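Glucose-inhibited division protein A-related protein, probable oxidoreductase (Thermus thermophilus, PDB 2CUL) binds flavin-adenine dinucleotide in a Rossmann fold and probably acts as an FAD-dependent oxidoreductase, being a small form of the GidA family. Local coordinates at residues 30-35 with 85-90; 5-10 with 110-115; 158-163 with 181-186. All coordinates share one frame; numbering follows the deposited sequence.

Contact 1 (30-35 with 85-90); sequences GLLTQS and HLFQAT. With FAD (flavin-adenine dinucleotide), chain B.
Residues L31 to T33 and L86 to Q88 pair as parallel strands of the Rossmann-type sheet, at the end where it meets the adenine half of FAD. The strand directions differ by 22°, and the bonds alternate as a parallel pair requires: L31 N gives to H85 O at 2.9 Å, F87 N returns to L31 O at 3.0 Å, and T33 N bonds F87 O. The last bond, A89 N to T33 O at 3.0 Å, is fairly straight, but its donor stands above the carbonyl plane (53° out of it). On one face of the sheet L32 CA lies over one face of the F87 ring, toward the rim; L32 CB is 3.6 Å from F87 CZ, while L32 CG rests on A89 CB. On the other face L31 and L86 lie side by side, with L31 CG 3.8 Å from L86 CD1. Beyond the strand ends the contact turns polar: Q88 NE2 donates to Q34 O at 3.0 Å and also bonds E108, and a water joins Q34 O to T90 OG1. Q34 folds over the cofactor. Chi1 of 58° places its CG between the backbone N and the carbonyl carbon; the extended chain beyond carries OE1 over the adenine, 3.2 Å from FAD C5A. Q34 N stands 3.1 Å from FAD N3A. T33 OG1 takes a bond from A11 N in the glycine-rich turn. Strand 29-33 is flanked by 6-9 and 84-97, while L32 and F87 both touch A112 of strand 112-113, and L32 also touches V104 of strand 100-106.

Contact 2 (5-10 with 110-115); sequences QVLIVG and PPARGE. With FAD (flavin-adenine dinucleotide), chain B.
Residues L7 and G114 pack backbone against side chain, yet no direct hydrogen bond joins their segments; the polar link is a single water between Q5 and E115. The fit at G114 is close: its CA is 3.9 Å from L7 CB, and a CB built there would lie 2.5 Å from that atom, a clash consistent with a glycine at this place. L7 CD2 lies 3.9 Å from A112 CB and also touches A112 O. This apolar patch belongs to a short strand whose A112 also touches L32 and F87, consistent with a beta meander folding over the parallel sheet. Strand 6-9 runs into G10, whose CA is 3.2 Å from FAD O4B, at the start of what is probably the Rossmann-type glycine-rich turn. At the other end Q5 O lies 3.2 Å from E115 CB, and the two long side chains run side by side with their amide and carboxylate planes 73° apart. Q5 NE2 donates to the water at 2.9 Å, and the water donates to E115 OE1 at 2.7 Å. An alanine in place of E115 would probably leave the bridging water without its acceptor and Q5 NE2 more loosely tied, although the CB packing on Q5 O would remain. The chemistry implies an apolar patch at L7, A112 and G114, with polarity confined to the Q5 and E115 end, where R28 N bonds Q5 OE1 and the R28 side chain makes a weak, long ion pair with E115 OE2.

Contact 3 (158-163 with 181-186); sequences FRFVER and LAFHPE
Backbone bonds between V161 and A182 fix the register here. V161 N donates to A182 O at 2.9 Å, and A182 N returns to V161 O at 3.0 Å, both nearly along the C=O axis. A third bond, from H184 N to R159 O (2.9 Å), arrives above the carbonyl plane, and it carries the pairing past the end of the regular strand. CA-H...O contacts from F160 to A182 O and from L181 to V161 O fill the intervals between these bonds. The two strands form a beta hairpin, 160-167 with 176-183, and 160-167 is an outermost strand of a four-stranded antiparallel sheet. The short segments are 139° apart in direction, well away from 180°, so the pair is strongly twisted. Aromatic packing gathers F158, F160 and F183 into a cluster against helix 148-155, where all three touch L153. F160 sets its CE1 over one face of the F183 ring, toward the rim, 3.5 Å from CD1. F183 in turn offers its edge to the face of F158 in an offset edge-to-face pair, with planes at 72° and centroids 5.6 Å apart. R197 makes a cation-pi contact with F158. Aliphatic and mixed contacts follow at E162 and V161. E162 and L181 lie side by side, their CG and CD2 3.6 Å apart. V161 and H184 cross at about a right angle. Chi1 of -173° sets H184 CG anti to the backbone N. H184 CD2 meets V161 CG1 at 3.5 Å. A hydrogen bond from within its own segment limits the turning of that imidazole, E186 N donating in the ring plane to H184 ND1 at 3.0 Å.

How the contacts relate
Contacts 1 and 2 share the Rossmann-type sheet: strands 29-33 and 6-9 are neighbours there, with backbone bonds, probably L32 N to I8 O and G10 N to L32 O, and L32 CD1 packs on A112. Both touch FAD, and about 9 Å separates their centres. Contact 1 is largely core, with six of eleven touching residues buried, and uses direct parallel pairing; contact 2, half buried, has apolar packing of L7 on A112 and G114, and a water between Q5 and E115. Contact 3 belongs to another sheet, its centre about 24 Å from that of contact 1, and touches neither. With four exposed residues of eleven, it has aromatic packing toward helix 148-155 and charged groups outward.

Contact 1 (30-35 with 85-90)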
loop_
_atom_site.group_PDB
_atom_site.type_symbol
_atom_site.label_atom_id
_atom_site.label_comp_id
_atom_site.label_asym_id
_atom_site.label_seq_id
_atom_site.Cartn_x
_atom_site.Cartn_y
_atom_site.Cartn_z
ATOM N N GLY A 30 0.269 11.746 4.668
ATOM C CA GLY A 30 0.079 10.935 5.851
ATOM C C GLY A 30 0.162 9.507 5.350
ATOM O O GLY A 30 -0.625 9.106 4.492
ATOM N N LEU A 31 1.132 8.748 5.853
ATOM C CA LEU A 31 1.306 7.358 5.448
ATOM C C LEU A 31 0.928 6.468 6.623
ATOM O O LEU A 31 1.687 6.319 7.584
ATOM C CB LEU A 31 2.758 7.108 5.030
ATOM C CG LEU A 31 3.121 5.706 4.529
ATOM C CD1 LEU A 31 2.186 5.289 3.390
ATOM C CD2 LEU A 31 4.569 5.713 4.052
ATOM N N LEU A 32 -0.266 5.891 6.532
ATOM C CA LEU A 32 -0.818 5.027 7.570
ATOM C C LEU A 32 -0.548 3.564 7.244
ATOM O O LEU A 32 -0.777 3.128 6.117
ATOM C CB LEU A 32 -2.326 5.288 7.662
ATOM C CG LEU A 32 -3.223 4.543 8.650
ATOM C CD1 LEU A 32 -4.526 5.325 8.804
ATOM C CD2 LEU A 32 -3.495 3.126 8.166
ATOM N N THR A 33 -0.054 2.805 8.219
ATOM C CA THR A 33 0.230 1.396 7.975
ATOM C C THR A 33 0.038 0.590 9.262
ATOM O O THR A 33 0.353 1.062 10.353
ATOM C CB THR A 33 1.657 1.245 7.376
ATOM O OG1 THR A 33 1.715 0.060 6.575
ATOM C CG2 THR A 33 2.716 1.200 8.471
ATOM N N GLN A 34 -0.496 -0.625 9.140
ATOM C CA GLN A 34 -0.783 -1.432 10.323
ATOM C C GLN A 34 0.393 -1.876 11.172
ATOM O O GLN A 34 0.245 -2.057 12.382
ATOM C CB GLN A 34 -1.636 -2.652 9.953
ATOM C CG GLN A 34 -1.051 -3.588 8.923
ATOM C CD GLN A 34 -2.086 -4.586 8.429
ATOM O OE1 GLN A 34 -3.282 -4.294 8.422
ATOM N NE2 GLN A 34 -1.635 -5.758 8.003
ATOM N N SER A 35 1.555 -2.048 10.558
ATOM C CA SER A 35 2.728 -2.467 11.315
ATOM C C SER A 35 3.974 -1.738 10.842
ATOM O O SER A 35 4.417 -1.931 9.714
ATOM C CB SER A 35 2.945 -3.973 11.172
ATOM O OG SER A 35 4.092 -4.377 11.902
ATOM N N HIS A 85 4.397 12.090 7.233
ATOM C CA HIS A 85 4.150 11.608 8.584
ATOM C C HIS A 85 3.774 10.141 8.477
ATOM O O HIS A 85 2.691 9.801 7.997
ATOM C CB HIS A 85 3.010 12.344 9.277
ATOM C CG HIS A 85 2.845 11.947 10.711
ATOM N ND1 HIS A 85 1.646 12.039 11.382
ATOM C CD2 HIS A 85 3.740 11.458 11.603
ATOM C CE1 HIS A 85 1.807 11.623 12.626
ATOM N NE2 HIS A 85 3.069 11.265 12.786
ATOM N N LEU A 86 4.689 9.280 8.904
ATOM C CA LEU A 86 4.476 7.840 8.879
ATOM C C LEU A 86 3.967 7.437 10.253
ATOM O O LEU A 86 4.614 7.711 11.265
ATOM C CB LEU A 86 5.797 7.125 8.574
ATOM C CG LEU A 86 5.852 5.609 8.771
ATOM C CD1 LEU A 86 4.834 4.917 7.869
ATOM C CD2 LEU A 86 7.264 5.118 8.453
ATOM N N PHE A 87 2.800 6.805 10.304
ATOM C CA PHE A 87 2.262 6.399 11.595
ATOM C C PHE A 87 1.554 5.055 11.529
ATOM O O PHE A 87 1.163 4.591 10.453
ATOM C CB PHE A 87 1.329 7.490 12.150
ATOM C CG PHE A 87 0.102 7.734 11.315
ATOM C CD1 PHE A 87 -1.102 7.108 11.628
ATOM C CD2 PHE A 87 0.147 8.594 10.221
ATOM C CE1 PHE A 87 -2.245 7.335 10.870
ATOM C CE2 PHE A 87 -0.994 8.828 9.449
ATOM C CZ PHE A 87 -2.194 8.196 9.776
ATOM N N GLN A 88 1.410 4.428 12.691
ATOM C CA GLN A 88 0.773 3.119 12.781
ATOM C C GLN A 88 -0.710 3.223 13.081
ATOM O O GLN A 88 -1.133 3.978 13.952
ATOM C CB GLN A 88 1.448 2.280 13.873
ATOM C CG GLN A 88 0.921 0.841 14.013
ATOM C CD GLN A 88 -0.493 0.769 14.585
ATOM O OE1 GLN A 88 -0.825 1.478 15.539
ATOM N NE2 GLN A 88 -1.329 -0.099 14.013
ATOM N N ALA A 89 -1.492 2.459 12.333
ATOM C CA ALA A 89 -2.932 2.394 12.522
ATOM C C ALA A 89 -3.434 1.304 11.594
ATOM O O ALA A 89 -2.823 1.038 10.558
ATOM C CB ALA A 89 -3.585 3.732 12.182
ATOM N N THR A 90 -4.526 0.654 11.981
ATOM C CA THR A 90 -5.100 -0.411 11.164
ATOM C C THR A 90 -6.407 0.070 10.545
ATOM O O THR A 90 -7.413 0.202 11.241
ATOM C CB THR A 90 -5.387 -1.661 12.009
ATOM O OG1 THR A 90 -4.191 -2.057 12.693
ATOM C CG2 THR A 90 -5.853 -2.803 11.119
HETATM P PA FAD B . 2.878 -4.439 0.112
HETATM O O1A FAD B . 2.494 -5.779 0.584
HETATM O O2A FAD B . 4.304 -4.144 -0.184
HETATM O O5B FAD B . 2.384 -3.348 1.165
HETATM C C5B FAD B . 1.039 -3.371 1.647
HETATM C C4B FAD B . 1.062 -2.631 2.979
HETATM O O4B FAD B . -0.295 -2.339 3.317
HETATM C C3B FAD B . 1.638 -3.446 4.154
HETATM O O3B FAD B . 2.609 -2.720 4.877
HETATM C C2B FAD B . 0.420 -3.786 4.960
HETATM O O2B FAD B . 0.642 -4.084 6.319
HETATM C C1B FAD B . -0.457 -2.563 4.709
HETATM N N9A FAD B . -1.882 -2.758 4.965
HETATM C C8A FAD B . -2.715 -3.675 4.367
HETATM N N7A FAD B . -3.961 -3.593 4.819
HETATM C C5A FAD B . -3.925 -2.573 5.750
HETATM C C6A FAD B . -4.928 -2.009 6.574
HETATM N N6A FAD B . -6.187 -2.410 6.579
HETATM N N1A FAD B . -4.553 -0.975 7.417
HETATM C C2A FAD B . -3.248 -0.536 7.432
HETATM N N3A FAD B . -2.244 -1.038 6.666
HETATM C C4A FAD B . -2.634 -2.052 5.846
HETATM N N1 FAD B . 7.456 -9.333 -6.240
HETATM C C2 FAD B . 8.818 -9.380 -6.431
HETATM O O2 FAD B . 9.382 -8.557 -7.110
HETATM N N3 FAD B . 9.545 -10.410 -5.816
HETATM C C4 FAD B . 8.986 -11.392 -5.027
HETATM O O4 FAD B . 9.696 -12.281 -4.508
HETATM C C4X FAD B . 7.590 -11.346 -4.834
HETATM N N5 FAD B . 6.954 -12.306 -4.059
HETATM C C5X FAD B . 5.586 -12.267 -3.867
HETATM C C6 FAD B . 4.971 -13.243 -3.085
HETATM C C7 FAD B . 3.583 -13.251 -2.847
HETATM C C7M FAD B . 2.986 -14.335 -1.986
HETATM C C8 FAD B . 2.786 -12.207 -3.441
HETATM C C8M FAD B . 1.297 -12.137 -3.231
HETATM C C9 FAD B . 3.394 -11.212 -4.244
HETATM C C9A FAD B . 4.795 -11.213 -4.476
HETATM N N10 FAD B . 5.455 -10.220 -5.283
HETATM C C10 FAD B . 6.849 -10.289 -5.463
HETATM C "C1'" FAD B . 4.690 -9.101 -5.966
HETATM C "C2'" FAD B . 4.792 -7.668 -5.398
HETATM O "O2'" FAD B . 6.028 -7.112 -5.756
HETATM C "C3'" FAD B . 4.640 -7.620 -3.864
HETATM O "O3'" FAD B . 3.389 -8.168 -3.451
HETATM C "C4'" FAD B . 4.696 -6.186 -3.298
HETATM O "O4'" FAD B . 4.854 -6.205 -1.881
HETATM C "C5'" FAD B . 3.406 -5.443 -3.694
HETATM O "O5'" FAD B . 3.465 -4.089 -3.215
HETATM P P FAD B . 2.233 -3.372 -2.523
HETATM O O1P FAD B . 2.713 -2.008 -2.243
HETATM O O2P FAD B . 0.999 -3.486 -3.372
HETATM O O3P FAD B . 1.969 -4.172 -1.193
HETATM O O HOH W 1 -2.326 -3.917 13.120
#

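Contact 2 (5-10 with 110-115)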
loop_
_atom_site.group_PDB
_atom_site.type_symbol
_atom_site.label_atom_id
_atom_site.label_comp_id
_atom_site.label_asym_id
_atom_site.label_seq_id
_atom_site.Cartn_x
_atom_site.Cartn_y
_atom_site.Cartn_z
ATOM N N GLN A 5 -2.787 16.283 2.674
ATOM C CA GLN A 5 -3.337 16.510 1.345
ATOM C C GLN A 5 -3.612 15.147 0.726
ATOM O O GLN A 5 -4.547 14.982 -0.060
ATOM C CB GLN A 5 -2.343 17.288 0.493
ATOM C CG GLN A 5 -2.213 18.736 0.919
ATOM C CD GLN A 5 -1.141 19.469 0.152
ATOM O OE1 GLN A 5 0.050 19.246 0.363
ATOM N NE2 GLN A 5 -1.558 20.345 -0.753
ATOM N N VAL A 6 -2.785 14.172 1.088
ATOM C CA VAL A 6 -2.939 12.808 0.599
ATOM C C VAL A 6 -2.696 11.840 1.754
ATOM O O VAL A 6 -1.668 11.913 2.427
ATOM C CB VAL A 6 -1.927 12.479 -0.534
ATOM C CG1 VAL A 6 -2.168 11.066 -1.051
ATOM C CG2 VAL A 6 -2.066 13.482 -1.677
ATOM N N LEU A 7 -3.659 10.951 1.991
ATOM C CA LEU A 7 -3.550 9.940 3.036
ATOM C C LEU A 7 -3.388 8.610 2.313
ATOM O O LEU A 7 -4.242 8.226 1.513
ATOM C CB LEU A 7 -4.817 9.897 3.898
ATOM C CG LEU A 7 -4.907 8.729 4.889
ATOM C CD1 LEU A 7 -3.845 8.880 5.974
ATOM C CD2 LEU A 7 -6.298 8.708 5.520
ATOM N N ILE A 8 -2.290 7.918 2.595
ATOM C CA ILE A 8 -2.005 6.639 1.959
ATOM C C ILE A 8 -2.092 5.510 2.977
ATOM O O ILE A 8 -1.461 5.573 4.032
ATOM C CB ILE A 8 -0.585 6.637 1.358
ATOM C CG1 ILE A 8 -0.440 7.794 0.363
ATOM C CG2 ILE A 8 -0.308 5.301 0.665
ATOM C CD1 ILE A 8 0.999 8.043 -0.070
ATOM N N VAL A 9 -2.877 4.486 2.652
ATOM C CA VAL A 9 -3.036 3.324 3.520
ATOM C C VAL A 9 -2.157 2.190 2.992
ATOM O O VAL A 9 -2.460 1.581 1.961
ATOM C CB VAL A 9 -4.512 2.856 3.562
ATOM C CG1 VAL A 9 -4.653 1.633 4.464
ATOM C CG2 VAL A 9 -5.394 3.988 4.076
ATOM N N GLY A 10 -1.061 1.921 3.702
ATOM C CA GLY A 10 -0.146 0.868 3.294
ATOM C C GLY A 10 1.228 1.411 2.945
ATOM O O GLY A 10 1.389 2.098 1.939
ATOM N N PRO A 110 -9.005 6.140 16.565
ATOM C CA PRO A 110 -8.861 7.433 15.888
ATOM C C PRO A 110 -8.954 7.402 14.368
ATOM O O PRO A 110 -8.244 6.645 13.706
ATOM C CB PRO A 110 -7.480 7.911 16.340
ATOM C CG PRO A 110 -7.280 7.213 17.659
ATOM C CD PRO A 110 -7.811 5.835 17.368
ATOM N N PRO A 111 -9.843 8.220 13.791
ATOM C CA PRO A 111 -9.936 8.219 12.330
ATOM C C PRO A 111 -8.754 8.995 11.754
ATOM O O PRO A 111 -8.155 9.828 12.440
ATOM C CB PRO A 111 -11.269 8.914 12.069
ATOM C CG PRO A 111 -11.389 9.861 13.229
ATOM C CD PRO A 111 -10.930 9.014 14.393
ATOM N N ALA A 112 -8.407 8.702 10.505
ATOM C CA ALA A 112 -7.322 9.394 9.819
ATOM C C ALA A 112 -7.978 10.016 8.597
ATOM O O ALA A 112 -8.733 9.349 7.890
ATOM C CB ALA A 112 -6.239 8.411 9.404
ATOM N N ARG A 113 -7.695 11.288 8.344
ATOM C CA ARG A 113 -8.312 11.978 7.218
ATOM C C ARG A 113 -7.332 12.518 6.189
ATOM O O ARG A 113 -6.188 12.844 6.508
ATOM C CB ARG A 113 -9.182 13.125 7.742
ATOM C CG ARG A 113 -10.325 12.664 8.633
ATOM C CD ARG A 113 -10.907 13.818 9.434
ATOM N NE ARG A 113 -11.979 13.369 10.316
ATOM C CZ ARG A 113 -13.225 13.133 9.920
ATOM N NH1 ARG A 113 -13.566 13.312 8.650
ATOM N NH2 ARG A 113 -14.128 12.709 10.792
ATOM N N GLY A 114 -7.800 12.612 4.948
ATOM C CA GLY A 114 -6.977 13.126 3.872
ATOM C C GLY A 114 -7.848 13.696 2.768
ATOM O O GLY A 114 -8.966 13.229 2.559
ATOM N N GLU A 115 -7.347 14.708 2.063
ATOM C CA GLU A 115 -8.104 15.320 0.973
ATOM C C GLU A 115 -8.321 14.270 -0.110
ATOM O O GLU A 115 -9.368 14.223 -0.766
ATOM C CB GLU A 115 -7.340 16.527 0.427
ATOM C CG GLU A 115 -7.361 17.716 1.374
ATOM C CD GLU A 115 -6.475 18.856 0.917
ATOM O OE1 GLU A 115 -6.191 18.945 -0.295
ATOM O OE2 GLU A 115 -6.074 19.670 1.774
HETATM P PA FAD B . 2.878 -4.439 0.112
HETATM O O1A FAD B . 2.494 -5.779 0.584
HETATM O O2A FAD B . 4.304 -4.144 -0.184
HETATM O O5B FAD B . 2.384 -3.348 1.165
HETATM C C5B FAD B . 1.039 -3.371 1.647
HETATM C C4B FAD B . 1.062 -2.631 2.979
HETATM O O4B FAD B . -0.295 -2.339 3.317
HETATM C C3B FAD B . 1.638 -3.446 4.154
HETATM O O3B FAD B . 2.609 -2.720 4.877
HETATM C C2B FAD B . 0.420 -3.786 4.960
HETATM O O2B FAD B . 0.642 -4.084 6.319
HETATM C C1B FAD B . -0.457 -2.563 4.709
HETATM N N9A FAD B . -1.882 -2.758 4.965
HETATM C C8A FAD B . -2.715 -3.675 4.367
HETATM N N7A FAD B . -3.961 -3.593 4.819
HETATM C C5A FAD B . -3.925 -2.573 5.750
HETATM C C6A FAD B . -4.928 -2.009 6.574
HETATM N N6A FAD B . -6.187 -2.410 6.579
HETATM N N1A FAD B . -4.553 -0.975 7.417
HETATM C C2A FAD B . -3.248 -0.536 7.432
HETATM N N3A FAD B . -2.244 -1.038 6.666
HETATM C C4A FAD B . -2.634 -2.052 5.846
HETATM N N1 FAD B . 7.456 -9.333 -6.240
HETATM C C2 FAD B . 8.818 -9.380 -6.431
HETATM O O2 FAD B . 9.382 -8.557 -7.110
HETATM N N3 FAD B . 9.545 -10.410 -5.816
HETATM C C4 FAD B . 8.986 -11.392 -5.027
HETATM O O4 FAD B . 9.696 -12.281 -4.508
HETATM C C4X FAD B . 7.590 -11.346 -4.834
HETATM N N5 FAD B . 6.954 -12.306 -4.059
HETATM C C5X FAD B . 5.586 -12.267 -3.867
HETATM C C6 FAD B . 4.971 -13.243 -3.085
HETATM C C7 FAD B . 3.583 -13.251 -2.847
HETATM C C7M FAD B . 2.986 -14.335 -1.986
HETATM C C8 FAD B . 2.786 -12.207 -3.441
HETATM C C8M FAD B . 1.297 -12.137 -3.231
HETATM C C9 FAD B . 3.394 -11.212 -4.244
HETATM C C9A FAD B . 4.795 -11.213 -4.476
HETATM N N10 FAD B . 5.455 -10.220 -5.283
HETATM C C10 FAD B . 6.849 -10.289 -5.463
HETATM C "C1'" FAD B . 4.690 -9.101 -5.966
HETATM C "C2'" FAD B . 4.792 -7.668 -5.398
HETATM O "O2'" FAD B . 6.028 -7.112 -5.756
HETATM C "C3'" FAD B . 4.640 -7.620 -3.864
HETATM O "O3'" FAD B . 3.389 -8.168 -3.451
HETATM C "C4'" FAD B . 4.696 -6.186 -3.298
HETATM O "O4'" FAD B . 4.854 -6.205 -1.881
HETATM C "C5'" FAD B . 3.406 -5.443 -3.694
HETATM O "O5'" FAD B . 3.465 -4.089 -3.215
HETATM P P FAD B . 2.233 -3.372 -2.523
HETATM O O1P FAD B . 2.713 -2.008 -2.243
HETATM O O2P FAD B . 0.999 -3.486 -3.372
HETATM O O3P FAD B . 1.969 -4.172 -1.193
HETATM O O HOH W 2 -4.414 20.844 -1.114
#

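Contact 3 (158-163 with 181-186)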
loop_
_atom_site.group_PDB
_atom_site.type_symbol
_atom_site.label_atom_id
_atom_site.label_comp_id
_atom_site.label_asym_id
_atom_site.label_seq_id
_atom_site.Cartn_x
_atom_site.Cartn_y
_atom_site.Cartn_z
ATOM N N PHE A 158 -18.048 -2.842 -3.557
ATOM C CA PHE A 158 -16.863 -3.070 -4.377
ATOM C C PHE A 158 -16.715 -4.528 -4.804
ATOM O O PHE A 158 -16.967 -5.445 -4.022
ATOM C CB PHE A 158 -15.607 -2.624 -3.624
ATOM C CG PHE A 158 -15.432 -1.136 -3.578
ATOM C CD1 PHE A 158 -14.869 -0.454 -4.654
ATOM C CD2 PHE A 158 -15.841 -0.412 -2.464
ATOM C CE1 PHE A 158 -14.715 0.931 -4.616
ATOM C CE2 PHE A 158 -15.694 0.971 -2.417
ATOM C CZ PHE A 158 -15.128 1.644 -3.496
ATOM N N ARG A 159 -16.308 -4.723 -6.056
ATOM C CA ARG A 159 -16.102 -6.054 -6.623
ATOM C C ARG A 159 -14.616 -6.407 -6.621
ATOM O O ARG A 159 -13.768 -5.538 -6.823
ATOM C CB ARG A 159 -16.623 -6.107 -8.062
ATOM C CG ARG A 159 -18.121 -5.888 -8.213
ATOM C CD ARG A 159 -18.920 -6.905 -7.421
ATOM N NE ARG A 159 -20.221 -7.158 -8.031
ATOM C CZ ARG A 159 -21.141 -7.969 -7.522
ATOM N NH1 ARG A 159 -20.907 -8.610 -6.382
ATOM N NH2 ARG A 159 -22.291 -8.151 -8.156
ATOM N N PHE A 160 -14.310 -7.686 -6.425
ATOM C CA PHE A 160 -12.926 -8.154 -6.383
ATOM C C PHE A 160 -12.703 -9.410 -7.219
ATOM O O PHE A 160 -13.644 -10.133 -7.544
ATOM C CB PHE A 160 -12.532 -8.465 -4.939
ATOM C CG PHE A 160 -12.626 -7.288 -4.019
ATOM C CD1 PHE A 160 -11.530 -6.451 -3.827
ATOM C CD2 PHE A 160 -13.816 -6.996 -3.362
ATOM C CE1 PHE A 160 -11.621 -5.338 -2.994
ATOM C CE2 PHE A 160 -13.918 -5.886 -2.525
ATOM C CZ PHE A 160 -12.819 -5.054 -2.342
ATOM N N VAL A 161 -11.441 -9.658 -7.559
ATOM C CA VAL A 161 -11.058 -10.843 -8.316
ATOM C C VAL A 161 -9.976 -11.552 -7.506
ATOM O O VAL A 161 -9.220 -10.910 -6.779
ATOM C CB VAL A 161 -10.505 -10.487 -9.722
ATOM C CG1 VAL A 161 -11.594 -9.837 -10.554
ATOM C CG2 VAL A 161 -9.302 -9.563 -9.609
ATOM N N GLU A 162 -9.917 -12.873 -7.615
ATOM C CA GLU A 162 -8.929 -13.645 -6.874
ATOM C C GLU A 162 -7.590 -13.725 -7.588
ATOM O O GLU A 162 -7.528 -13.929 -8.802
ATOM C CB GLU A 162 -9.448 -15.061 -6.612
ATOM C CG GLU A 162 -10.626 -15.119 -5.658
ATOM C CD GLU A 162 -11.015 -16.540 -5.303
ATOM O OE1 GLU A 162 -10.157 -17.281 -4.777
ATOM O OE2 GLU A 162 -12.179 -16.916 -5.550
ATOM N N ARG A 163 -6.518 -13.561 -6.819
ATOM C CA ARG A 163 -5.161 -13.625 -7.345
ATOM C C ARG A 163 -4.317 -14.465 -6.395
ATOM O O ARG A 163 -4.743 -14.776 -5.279
ATOM C CB ARG A 163 -4.560 -12.221 -7.458
ATOM C CG ARG A 163 -5.239 -11.319 -8.485
ATOM C CD ARG A 163 -5.091 -11.880 -9.885
ATOM N NE ARG A 163 -5.613 -10.975 -10.907
ATOM C CZ ARG A 163 -5.724 -11.294 -12.194
ATOM N NH1 ARG A 163 -5.350 -12.496 -12.615
ATOM N NH2 ARG A 163 -6.208 -10.415 -13.062
ATOM N N LEU A 181 -7.306 -10.895 -2.637
ATOM C CA LEU A 181 -8.285 -10.253 -3.495
ATOM C C LEU A 181 -7.802 -8.891 -3.961
ATOM O O LEU A 181 -7.275 -8.105 -3.176
ATOM C CB LEU A 181 -9.609 -10.082 -2.752
ATOM C CG LEU A 181 -10.322 -11.357 -2.306
ATOM C CD1 LEU A 181 -11.640 -10.986 -1.645
ATOM C CD2 LEU A 181 -10.570 -12.257 -3.507
ATOM N N ALA A 182 -7.984 -8.627 -5.249
ATOM C CA ALA A 182 -7.606 -7.349 -5.834
ATOM C C ALA A 182 -8.886 -6.722 -6.366
ATOM O O ALA A 182 -9.817 -7.435 -6.748
ATOM C CB ALA A 182 -6.621 -7.555 -6.975
ATOM N N PHE A 183 -8.945 -5.395 -6.369
ATOM C CA PHE A 183 -10.116 -4.705 -6.894
ATOM C C PHE A 183 -10.320 -5.136 -8.339
ATOM O O PHE A 183 -9.364 -5.234 -9.110
ATOM C CB PHE A 183 -9.909 -3.191 -6.860
ATOM C CG PHE A 183 -10.049 -2.585 -5.497
ATOM C CD1 PHE A 183 -11.307 -2.388 -4.941
ATOM C CD2 PHE A 183 -8.924 -2.203 -4.769
ATOM C CE1 PHE A 183 -11.448 -1.815 -3.678
ATOM C CE2 PHE A 183 -9.053 -1.632 -3.507
ATOM C CZ PHE A 183 -10.317 -1.435 -2.959
ATOM N N HIS A 184 -11.569 -5.395 -8.707
ATOM C CA HIS A 184 -11.882 -5.792 -10.073
ATOM C C HIS A 184 -11.435 -4.647 -10.985
ATOM O O HIS A 184 -11.597 -3.472 -10.647
ATOM C CB HIS A 184 -13.388 -6.029 -10.200
ATOM C CG HIS A 184 -13.802 -6.606 -11.517
ATOM N ND1 HIS A 184 -13.810 -5.873 -12.684
ATOM C CD2 HIS A 184 -14.209 -7.852 -11.853
ATOM C CE1 HIS A 184 -14.204 -6.643 -13.682
ATOM N NE2 HIS A 184 -14.452 -7.849 -13.205
ATOM N N PRO A 185 -10.862 -4.969 -12.153
ATOM C CA PRO A 185 -10.405 -3.929 -13.079
ATOM C C PRO A 185 -11.417 -2.831 -13.413
ATOM O O PRO A 185 -11.038 -1.675 -13.605
ATOM C CB PRO A 185 -9.992 -4.729 -14.309
ATOM C CG PRO A 185 -9.458 -5.985 -13.704
ATOM C CD PRO A 185 -10.501 -6.308 -12.651
ATOM N N GLU A 186 -12.697 -3.183 -13.490
ATOM C CA GLU A 186 -13.734 -2.205 -13.817
ATOM C C GLU A 186 -13.895 -1.128 -12.747
ATOM O O GLU A 186 -14.449 -0.066 -13.013
ATOM C CB GLU A 186 -15.073 -2.917 -14.050
ATOM C CG GLU A 186 -16.274 -2.003 -14.294
ATOM C CD GLU A 186 -16.081 -1.044 -15.459
ATOM O OE1 GLU A 186 -15.577 -1.475 -16.517
ATOM O OE2 GLU A 186 -16.450 0.141 -15.318
#